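Long-range contact in pantothenate kinase (Coxiella burnetii, PDB 3TQC), which catalyses the ATP-dependent phosphorylation of pantothenate to 4'-phosphopantothenate, the first step of coenzyme A biosynthesis: residues F229-W243 with K298-H311. Sequence-based numbering, arbitrary orientation.
Sequences FSLFVDAQAQVIQKW and KNRAQLILEKAADH. With ADP (adenosine-5'-diphosphate), chain D.
The five-membered ring of Trp243 and the His311 ring form an offset stack, centroids 3.7 Å apart, and the opposite imidazole face lies against the adenine of ADP. Trp243 NE1 donates to Ala309 O (3.0 Å), almost in the indole plane, which fixes the ring's rotation. Lys307 CE packs against Trp243 CH2 at 3.6 Å. A bend at chi3 (81°) brings Lys307 NZ close to the imidazole plane, where it donates to His311 ND1 (2.9 Å); NZ also bonds Val103 O.

Strands 229-234 and 303-307 pair in parallel in the central sheet of this P-loop kinase. Leu231, Val233, Leu303 and Leu305 fill one buried face, partly covered by helix 52-84. Here Lys307 CD meets Val233 CG1 tightly, at 3.5 Å. Gln302 OE1 accepts from Ser230 OG and, weakly, Ser230 N. On the opposite face, with Phe232 and Ile304, Lys298 CG sits over the Phe232 ring. The side of partly exposed Asp234 and exposed Gln236 is looser. Asp234 OD2 and Lys298 NZ make only a long salt bridge (3.9 Å), and a water links Gln236 N to Lys307 O.

With Lys307 NZ donating to ND1 and lying near ADP N7, His311 probably stacks on the adenine as a neutral imidazole.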
ATOM      1  N   PHE B 229       0.526   5.992   6.177  1.00 19.95           N
ATOM      2  CA  PHE B 229       1.578   5.520   7.047  1.00 19.61           C
ATOM      3  C   PHE B 229       0.940   4.561   8.023  1.00 19.53           C
ATOM      4  O   PHE B 229      -0.190   4.777   8.445  1.00 20.02           O
ATOM      5  CB  PHE B 229       2.147   6.709   7.796  1.00 19.87           C
ATOM      6  CG  PHE B 229       3.418   6.425   8.523  1.00 20.01           C
ATOM      7  CD1 PHE B 229       4.633   6.809   7.990  1.00 21.57           C
ATOM      8  CD2 PHE B 229       3.399   5.815   9.765  1.00 20.01           C
ATOM      9  CE1 PHE B 229       5.828   6.552   8.683  1.00 22.11           C
ATOM     10  CE2 PHE B 229       4.571   5.555  10.453  1.00 19.72           C
ATOM     11  CZ  PHE B 229       5.781   5.920   9.918  1.00 21.16           C
ATOM     12  N   SER B 230       1.644   3.511   8.399  1.00 19.67           N
ATOM     13  CA  SER B 230       1.106   2.591   9.393  1.00 20.04           C
ATOM     14  C   SER B 230       2.146   2.196  10.404  1.00 20.07           C
ATOM     15  O   SER B 230       3.320   2.035  10.069  1.00 20.06           O
ATOM     16  CB  SER B 230       0.560   1.339   8.723  1.00 20.09           C
ATOM     17  OG  SER B 230       1.561   0.765   7.924  1.00 20.31           O
ATOM     18  N   LEU B 231       1.686   2.059  11.646  1.00 20.47           N
ATOM     19  CA  LEU B 231       2.470   1.551  12.758  1.00 20.65           C
ATOM     20  C   LEU B 231       1.913   0.192  13.079  1.00 20.06           C
ATOM     21  O   LEU B 231       0.702   0.006  13.065  1.00 20.05           O
ATOM     22  CB  LEU B 231       2.285   2.403  14.013  1.00 21.38           C
ATOM     23  CG  LEU B 231       2.882   3.799  14.161  1.00 23.76           C
ATOM     24  CD1 LEU B 231       2.134   4.817  13.317  1.00 25.93           C
ATOM     25  CD2 LEU B 231       2.828   4.189  15.630  1.00 24.27           C
ATOM     26  N   PHE B 232       2.777  -0.752  13.396  1.00 19.59           N
ATOM     27  CA  PHE B 232       2.324  -2.020  13.933  1.00 19.85           C
ATOM     28  C   PHE B 232       2.909  -2.114  15.338  1.00 20.06           C
ATOM     29  O   PHE B 232       4.104  -1.939  15.506  1.00 19.67           O
ATOM     30  CB  PHE B 232       2.766  -3.182  13.057  1.00 20.24           C
ATOM     31  CG  PHE B 232       2.230  -4.527  13.494  1.00 20.19           C
ATOM     32  CD1 PHE B 232       1.161  -5.108  12.838  1.00 20.71           C
ATOM     33  CD2 PHE B 232       2.828  -5.222  14.533  1.00 21.14           C
ATOM     34  CE1 PHE B 232       0.685  -6.342  13.219  1.00 21.36           C
ATOM     35  CE2 PHE B 232       2.362  -6.451  14.919  1.00 21.63           C
ATOM     36  CZ  PHE B 232       1.275  -7.013  14.260  1.00 22.60           C
ATOM     37  N   VAL B 233       2.055  -2.336  16.336  1.00 19.84           N
ATOM     38  CA  VAL B 233       2.519  -2.540  17.709  1.00 20.79           C
ATOM     39  C   VAL B 233       2.642  -4.057  17.947  1.00 21.59           C
ATOM     40  O   VAL B 233       1.684  -4.799  17.731  1.00 21.77           O
ATOM     41  CB  VAL B 233       1.569  -1.888  18.719  1.00 20.82           C
ATOM     42  CG1 VAL B 233       2.086  -2.098  20.149  1.00 20.65           C
ATOM     43  CG2 VAL B 233       1.398  -0.386  18.373  1.00 19.50           C
ATOM     44  N   ASP B 234       3.824  -4.495  18.373  1.00 22.17           N
ATOM     45  CA  ASP B 234       4.195  -5.914  18.398  1.00 23.64           C
ATOM     46  C   ASP B 234       4.692  -6.284  19.782  1.00 24.34           C
ATOM     47  O   ASP B 234       5.273  -5.467  20.493  1.00 24.96           O
ATOM     48  CB  ASP B 234       5.310  -6.176  17.363  1.00 23.69           C
ATOM     49  CG  ASP B 234       5.614  -7.674  17.149  1.00 26.36           C
ATOM     50  OD1 ASP B 234       4.683  -8.512  17.030  1.00 27.97           O
ATOM     51  OD2 ASP B 234       6.813  -8.017  17.058  1.00 30.40           O
ATOM     52  N   ALA B 235       4.479  -7.526  20.154  1.00 24.93           N
ATOM     53  CA  ALA B 235       5.037  -8.054  21.380  1.00 26.13           C
ATOM     54  C   ALA B 235       4.882  -9.556  21.319  1.00 27.36           C
ATOM     55  O   ALA B 235       4.122 -10.071  20.488  1.00 26.98           O
ATOM     56  CB  ALA B 235       4.328  -7.478  22.605  1.00 25.78           C
ATOM     57  N   GLN B 236       5.617 -10.261  22.174  1.00 28.96           N
ATOM     58  CA  GLN B 236       5.490 -11.704  22.233  1.00 30.83           C
ATOM     59  C   GLN B 236       4.050 -12.062  22.565  1.00 30.25           C
ATOM     60  O   GLN B 236       3.414 -11.385  23.364  1.00 29.88           O
ATOM     61  CB  GLN B 236       6.450 -12.308  23.260  1.00 32.66           C
ATOM     62  CG  GLN B 236       7.920 -12.293  22.816  1.00 35.83           C
ATOM     63  CD  GLN B 236       8.728 -13.466  23.374  1.00 42.13           C
ATOM     64  OE1 GLN B 236       9.802 -13.282  23.967  1.00 45.48           O
ATOM     65  NE2 GLN B 236       8.207 -14.680  23.198  1.00 44.63           N
ATOM     66  N   ALA B 237       3.541 -13.097  21.901  1.00 30.30           N
ATOM     67  CA  ALA B 237       2.210 -13.644  22.166  1.00 30.33           C
ATOM     68  C   ALA B 237       1.959 -13.917  23.662  1.00 30.83           C
ATOM     69  O   ALA B 237       0.911 -13.547  24.178  1.00 30.55           O
ATOM     70  CB  ALA B 237       1.984 -14.934  21.335  1.00 30.89           C
ATOM     71  N   GLN B 238       2.908 -14.544  24.351  1.00 31.79           N
ATOM     72  CA  GLN B 238       2.742 -14.838  25.795  1.00 33.36           C
ATOM     73  C   GLN B 238       2.560 -13.540  26.579  1.00 31.66           C
ATOM     74  O   GLN B 238       1.797 -13.481  27.536  1.00 31.29           O
ATOM     75  CB  GLN B 238       3.941 -15.582  26.397  1.00 35.19           C
ATOM     76  CG  GLN B 238       4.395 -16.860  25.689  1.00 39.38           C
ATOM     77  CD  GLN B 238       3.527 -18.061  26.003  1.00 45.09           C
ATOM     78  OE1 GLN B 238       2.482 -18.263  25.372  1.00 49.07           O
ATOM     79  NE2 GLN B 238       3.954 -18.872  26.966  1.00 46.77           N
ATOM     80  N   VAL B 239       3.282 -12.505  26.158  1.00 29.82           N
ATOM     81  CA  VAL B 239       3.221 -11.205  26.818  1.00 28.97           C
ATOM     82  C   VAL B 239       1.854 -10.546  26.623  1.00 27.84           C
ATOM     83  O   VAL B 239       1.248 -10.073  27.589  1.00 27.98           O
ATOM     84  CB  VAL B 239       4.381 -10.292  26.356  1.00 28.17           C
ATOM     85  CG1 VAL B 239       4.106  -8.814  26.685  1.00 26.85           C
ATOM     86  CG2 VAL B 239       5.684 -10.782  26.982  1.00 28.10           C
ATOM     87  N   ILE B 240       1.356 -10.560  25.390  1.00 26.58           N
ATOM     88  CA  ILE B 240       0.043  -9.979  25.096  1.00 25.99           C
ATOM     89  C   ILE B 240      -1.036 -10.739  25.873  1.00 27.81           C
ATOM     90  O   ILE B 240      -1.920 -10.126  26.462  1.00 28.22           O
ATOM     91  CB  ILE B 240      -0.300  -9.991  23.595  1.00 25.12           C
ATOM     92  CG1 ILE B 240       0.817  -9.340  22.761  1.00 24.76           C
ATOM     93  CG2 ILE B 240      -1.604  -9.214  23.336  1.00 22.98           C
ATOM     94  CD1 ILE B 240       0.722  -9.623  21.299  1.00 24.16           C
ATOM     95  N   GLN B 241      -0.931 -12.068  25.882  1.00 29.14           N
ATOM     96  CA  GLN B 241      -1.812 -12.927  26.657  1.00 31.11           C
ATOM     97  C   GLN B 241      -1.964 -12.373  28.065  1.00 31.53           C
ATOM     98  O   GLN B 241      -3.081 -12.154  28.522  1.00 31.82           O
ATOM     99  CB  GLN B 241      -1.259 -14.358  26.703  1.00 32.41           C
ATOM    100  CG  GLN B 241      -2.030 -15.329  27.588  1.00 35.28           C
ATOM    101  CD  GLN B 241      -1.518 -16.762  27.482  1.00 36.47           C
ATOM    102  OE1 GLN B 241      -1.164 -17.241  26.399  1.00 37.73           O
ATOM    103  NE2 GLN B 241      -1.463 -17.439  28.603  1.00 38.22           N
ATOM    104  N   LYS B 242      -0.841 -12.122  28.735  1.00 31.54           N
ATOM    105  CA  LYS B 242      -0.885 -11.570  30.083  1.00 32.17           C
ATOM    106  C   LYS B 242      -1.573 -10.206  30.116  1.00 30.82           C
ATOM    107  O   LYS B 242      -2.372  -9.938  31.008  1.00 31.23           O
ATOM    108  CB  LYS B 242       0.511 -11.466  30.695  1.00 32.75           C
ATOM    109  CG  LYS B 242       0.482 -10.932  32.126  1.00 34.88           C
ATOM    110  CD  LYS B 242       1.731 -11.309  32.919  1.00 36.92           C
ATOM    111  CE  LYS B 242       1.962 -10.323  34.052  1.00 37.75           C
ATOM    112  NZ  LYS B 242       0.727 -10.118  34.855  1.00 38.84           N
ATOM    113  N   TRP B 243      -1.291  -9.346  29.139  1.00 28.93           N
ATOM    114  CA  TRP B 243      -1.925  -8.037  29.143  1.00 28.00           C
ATOM    115  C   TRP B 243      -3.410  -8.198  28.946  1.00 28.21           C
ATOM    116  O   TRP B 243      -4.222  -7.485  29.535  1.00 28.12           O
ATOM    117  CB  TRP B 243      -1.385  -7.152  28.039  1.00 26.48           C
ATOM    118  CG  TRP B 243       0.055  -6.811  28.175  1.00 26.61           C
ATOM    119  CD1 TRP B 243       0.795  -6.808  29.315  1.00 26.78           C
ATOM    120  CD2 TRP B 243       0.928  -6.380  27.122  1.00 24.81           C
ATOM    121  NE1 TRP B 243       2.076  -6.421  29.034  1.00 27.25           N
ATOM    122  CE2 TRP B 243       2.183  -6.155  27.694  1.00 25.31           C
ATOM    123  CE3 TRP B 243       0.765  -6.186  25.743  1.00 24.09           C
ATOM    124  CZ2 TRP B 243       3.279  -5.735  26.945  1.00 25.27           C
ATOM    125  CZ3 TRP B 243       1.850  -5.777  24.994  1.00 23.35           C
ATOM    126  CH2 TRP B 243       3.097  -5.551  25.599  1.00 23.44           C
ATOM    127  N   LYS B 298       2.203  -7.994   9.464  1.00 22.44           N
ATOM    128  CA  LYS B 298       3.044  -7.088  10.254  1.00 22.28           C
ATOM    129  C   LYS B 298       4.043  -6.319   9.376  1.00 21.65           C
ATOM    130  O   LYS B 298       4.274  -5.105   9.553  1.00 20.45           O
ATOM    131  CB  LYS B 298       3.804  -7.880  11.335  1.00 22.92           C
ATOM    132  CG  LYS B 298       4.691  -7.025  12.226  1.00 23.65           C
ATOM    133  CD  LYS B 298       5.527  -7.833  13.227  1.00 27.05           C
ATOM    134  CE  LYS B 298       6.620  -8.630  12.527  1.00 28.37           C
ATOM    135  NZ  LYS B 298       7.762  -8.849  13.416  1.00 32.34           N
ATOM    136  N   ASN B 299       4.644  -7.033   8.434  1.00 22.07           N
ATOM    137  CA  ASN B 299       5.712  -6.456   7.641  1.00 22.04           C
ATOM    138  C   ASN B 299       5.195  -5.495   6.583  1.00 20.61           C
ATOM    139  O   ASN B 299       5.979  -4.943   5.822  1.00 21.00           O
ATOM    140  CB  ASN B 299       6.591  -7.559   7.048  1.00 23.22           C
ATOM    141  CG  ASN B 299       7.382  -8.304   8.124  1.00 27.17           C
ATOM    142  OD1 ASN B 299       7.582  -7.791   9.231  1.00 31.67           O
ATOM    143  ND2 ASN B 299       7.829  -9.515   7.810  1.00 30.96           N
ATOM    144  N   ARG B 300       3.887  -5.271   6.535  1.00 19.50           N
ATOM    145  CA  ARG B 300       3.359  -4.234   5.647  1.00 18.76           C
ATOM    146  C   ARG B 300       3.459  -2.842   6.273  1.00 17.49           C
ATOM    147  O   ARG B 300       3.298  -1.870   5.588  1.00 17.08           O
ATOM    148  CB  ARG B 300       1.910  -4.507   5.255  1.00 18.88           C
ATOM    149  CG  ARG B 300       1.692  -5.785   4.492  1.00 19.15           C
ATOM    150  CD  ARG B 300       0.317  -5.779   3.852  1.00 20.41           C
ATOM    151  NE  ARG B 300       0.191  -4.669   2.907  1.00 20.62           N
ATOM    152  CZ  ARG B 300      -0.894  -3.918   2.735  1.00 20.22           C
ATOM    153  NH1 ARG B 300      -2.003  -4.142   3.432  1.00 18.52           N
ATOM    154  NH2 ARG B 300      -0.853  -2.915   1.851  1.00 20.96           N
ATOM    155  N   ALA B 301       3.704  -2.776   7.576  1.00 17.57           N
ATOM    156  CA  ALA B 301       3.767  -1.533   8.322  1.00 16.96           C
ATOM    157  C   ALA B 301       5.015  -0.766   8.000  1.00 17.18           C
ATOM    158  O   ALA B 301       6.059  -1.356   7.731  1.00 18.17           O
ATOM    159  CB  ALA B 301       3.728  -1.814   9.817  1.00 17.20           C
ATOM    160  N   GLN B 302       4.904   0.553   8.028  1.00 17.25           N
ATOM    161  CA  GLN B 302       6.058   1.435   7.844  1.00 18.19           C
ATOM    162  C   GLN B 302       6.911   1.455   9.118  1.00 17.86           C
ATOM    163  O   GLN B 302       8.121   1.574   9.065  1.00 17.98           O
ATOM    164  CB  GLN B 302       5.614   2.860   7.522  1.00 18.09           C
ATOM    165  CG  GLN B 302       5.333   3.138   6.080  1.00 22.53           C
ATOM    166  CD  GLN B 302       4.046   2.527   5.629  1.00 27.99           C
ATOM    167  OE1 GLN B 302       3.007   2.697   6.268  1.00 30.74           O
ATOM    168  NE2 GLN B 302       4.103   1.781   4.528  1.00 32.35           N
ATOM    169  N   LEU B 303       6.251   1.351  10.258  1.00 17.30           N
ATOM    170  CA  LEU B 303       6.910   1.467  11.537  1.00 17.80           C
ATOM    171  C   LEU B 303       6.422   0.349  12.446  1.00 17.70           C
ATOM    172  O   LEU B 303       5.224   0.108  12.563  1.00 16.77           O
ATOM    173  CB  LEU B 303       6.579   2.829  12.140  1.00 17.65           C
ATOM    174  CG  LEU B 303       7.339   3.300  13.370  1.00 19.07           C
ATOM    175  CD1 LEU B 303       7.385   4.821  13.364  1.00 22.05           C
ATOM    176  CD2 LEU B 303       6.679   2.800  14.628  1.00 21.46           C
ATOM    177  N   ILE B 304       7.347  -0.362  13.063  1.00 18.34           N
ATOM    178  CA  ILE B 304       6.960  -1.370  14.028  1.00 18.85           C
ATOM    179  C   ILE B 304       7.508  -0.967  15.371  1.00 19.56           C
ATOM    180  O   ILE B 304       8.693  -0.704  15.503  1.00 20.47           O
ATOM    181  CB  ILE B 304       7.448  -2.758  13.621  1.00 19.26           C
ATOM    182  CG1 ILE B 304       6.833  -3.142  12.269  1.00 18.63           C
ATOM    183  CG2 ILE B 304       7.084  -3.790  14.683  1.00 19.21           C
ATOM    184  CD1 ILE B 304       7.558  -4.263  11.584  1.00 18.79           C
ATOM    185  N   LEU B 305       6.620  -0.873  16.349  1.00 19.68           N
ATOM    186  CA  LEU B 305       7.004  -0.603  17.717  1.00 20.49           C
ATOM    187  C   LEU B 305       6.963  -1.935  18.409  1.00 21.40           C
ATOM    188  O   LEU B 305       5.935  -2.608  18.404  1.00 21.70           O
ATOM    189  CB  LEU B 305       6.020   0.333  18.396  1.00 20.22           C
ATOM    190  CG  LEU B 305       5.848   1.721  17.822  1.00 19.88           C
ATOM    191  CD1 LEU B 305       4.709   2.429  18.571  1.00 21.09           C
ATOM    192  CD2 LEU B 305       7.134   2.482  17.952  1.00 20.53           C
ATOM    193  N   GLU B 306       8.088  -2.327  18.978  1.00 22.24           N
ATOM    194  CA  GLU B 306       8.213  -3.610  19.631  1.00 23.70           C
ATOM    195  C   GLU B 306       8.274  -3.373  21.146  1.00 23.68           C
ATOM    196  O   GLU B 306       9.160  -2.692  21.641  1.00 23.57           O
ATOM    197  CB  GLU B 306       9.464  -4.339  19.110  1.00 24.31           C
ATOM    198  CG  GLU B 306       9.600  -5.773  19.587  1.00 27.73           C
ATOM    199  CD  GLU B 306      10.847  -6.468  19.054  1.00 29.86           C
ATOM    200  OE1 GLU B 306      10.978  -6.629  17.819  1.00 32.42           O
ATOM    201  OE2 GLU B 306      11.697  -6.860  19.873  1.00 32.97           O
ATOM    202  N   LYS B 307       7.308  -3.938  21.861  1.00 24.07           N
ATOM    203  CA  LYS B 307       7.162  -3.733  23.292  1.00 24.94           C
ATOM    204  C   LYS B 307       7.781  -4.861  24.097  1.00 25.85           C
ATOM    205  O   LYS B 307       7.673  -6.020  23.724  1.00 26.73           O
ATOM    206  CB  LYS B 307       5.671  -3.599  23.646  1.00 25.00           C
ATOM    207  CG  LYS B 307       5.079  -2.265  23.226  1.00 25.81           C
ATOM    208  CD  LYS B 307       3.573  -2.255  23.280  1.00 28.08           C
ATOM    209  CE  LYS B 307       3.028  -2.037  24.652  1.00 29.60           C
ATOM    210  NZ  LYS B 307       1.564  -1.779  24.593  1.00 29.75           N
ATOM    211  N   ALA B 308       8.445  -4.512  25.198  1.00 26.32           N
ATOM    212  CA  ALA B 308       8.809  -5.486  26.231  1.00 27.18           C
ATOM    213  C   ALA B 308       7.588  -5.746  27.113  1.00 27.27           C
ATOM    214  O   ALA B 308       6.583  -5.052  26.996  1.00 26.91           O
ATOM    215  CB  ALA B 308       9.966  -4.968  27.063  1.00 28.04           C
ATOM    216  N   ALA B 309       7.677  -6.737  27.994  1.00 28.63           N
ATOM    217  CA  ALA B 309       6.544  -7.176  28.835  1.00 29.26           C
ATOM    218  C   ALA B 309       5.980  -6.081  29.748  1.00 29.40           C
ATOM    219  O   ALA B 309       4.823  -6.152  30.171  1.00 29.69           O
ATOM    220  CB  ALA B 309       6.942  -8.411  29.676  1.00 30.53           C
ATOM    221  N   ASP B 310       6.793  -5.081  30.069  1.00 29.42           N
ATOM    222  CA  ASP B 310       6.327  -3.963  30.879  1.00 29.75           C
ATOM    223  C   ASP B 310       5.711  -2.846  30.025  1.00 28.11           C
ATOM    224  O   ASP B 310       5.444  -1.777  30.536  1.00 28.11           O
ATOM    225  CB  ASP B 310       7.478  -3.421  31.735  1.00 31.38           C
ATOM    226  CG  ASP B 310       8.584  -2.777  30.894  1.00 31.09           C
ATOM    227  OD1 ASP B 310       8.408  -2.690  29.659  1.00 29.19           O
ATOM    228  OD2 ASP B 310       9.614  -2.361  31.470  1.00 32.83           O
ATOM    229  N   HIS B 311       5.506  -3.112  28.735  1.00 26.81           N
ATOM    230  CA  HIS B 311       4.968  -2.158  27.749  1.00 26.00           C
ATOM    231  C   HIS B 311       5.963  -1.156  27.159  1.00 25.72           C
ATOM    232  O   HIS B 311       5.640  -0.469  26.180  1.00 25.36           O
ATOM    233  CB  HIS B 311       3.762  -1.383  28.283  1.00 26.08           C
ATOM    234  CG  HIS B 311       2.536  -2.215  28.437  1.00 25.79           C
ATOM    235  ND1 HIS B 311       1.618  -2.362  27.425  1.00 22.53           N
ATOM    236  CD2 HIS B 311       2.061  -2.923  29.490  1.00 27.19           C
ATOM    237  CE1 HIS B 311       0.632  -3.133  27.845  1.00 25.19           C
ATOM    238  NE2 HIS B 311       0.876  -3.489  29.094  1.00 25.86           N
TER
HETATM  239  PB  ADP D 500      -5.693  -2.583  22.243  1.00 21.58           P
HETATM  240  O1B ADP D 500      -6.292  -1.241  21.964  1.00 18.50           O
HETATM  241  O2B ADP D 500      -4.651  -2.994  21.235  1.00 17.52           O
HETATM  242  O3B ADP D 500      -6.690  -3.685  22.528  1.00 21.98           O
HETATM  243  PA  ADP D 500      -5.108  -1.292  24.698  1.00 23.69           P
HETATM  244  O1A ADP D 500      -4.576  -0.031  24.060  1.00 26.21           O
HETATM  245  O2A ADP D 500      -6.495  -1.355  25.255  1.00 27.79           O
HETATM  246  O3A ADP D 500      -4.929  -2.496  23.652  1.00 22.31           O
HETATM  247  O5' ADP D 500      -4.124  -1.714  25.866  1.00 22.30           O
HETATM  248  C5' ADP D 500      -4.084  -3.048  26.342  1.00 23.60           C
HETATM  249  C4' ADP D 500      -3.754  -3.043  27.828  1.00 24.09           C
HETATM  250  O4' ADP D 500      -2.394  -2.672  28.029  1.00 23.68           O
HETATM  251  C3' ADP D 500      -4.575  -2.026  28.592  1.00 24.46           C
HETATM  252  O3' ADP D 500      -4.872  -2.569  29.880  1.00 25.19           O
HETATM  253  C2' ADP D 500      -3.699  -0.804  28.701  1.00 23.53           C
HETATM  254  O2' ADP D 500      -3.931  -0.103  29.910  1.00 25.70           O
HETATM  255  C1' ADP D 500      -2.306  -1.397  28.678  1.00 24.39           C
HETATM  256  N9  ADP D 500      -1.312  -0.582  27.950  1.00 23.91           N
HETATM  257  C8  ADP D 500      -1.340  -0.308  26.639  1.00 23.30           C
HETATM  258  N7  ADP D 500      -0.269   0.436  26.281  1.00 23.27           N
HETATM  259  C5  ADP D 500       0.450   0.634  27.389  1.00 23.10           C
HETATM  260  C6  ADP D 500       1.700   1.333  27.676  1.00 23.92           C
HETATM  261  N6  ADP D 500       2.345   1.967  26.666  1.00 23.76           N
HETATM  262  N1  ADP D 500       2.135   1.312  28.949  1.00 26.18           N
HETATM  263  C2  ADP D 500       1.468   0.680  29.941  1.00 27.51           C
HETATM  264  N3  ADP D 500       0.312   0.015  29.732  1.00 27.76           N
HETATM  265  C4  ADP D 500      -0.226  -0.036  28.489  1.00 24.01           C
HETATM  266  O   HOH W   1       7.453  -8.574  24.033  1.00 14.45           O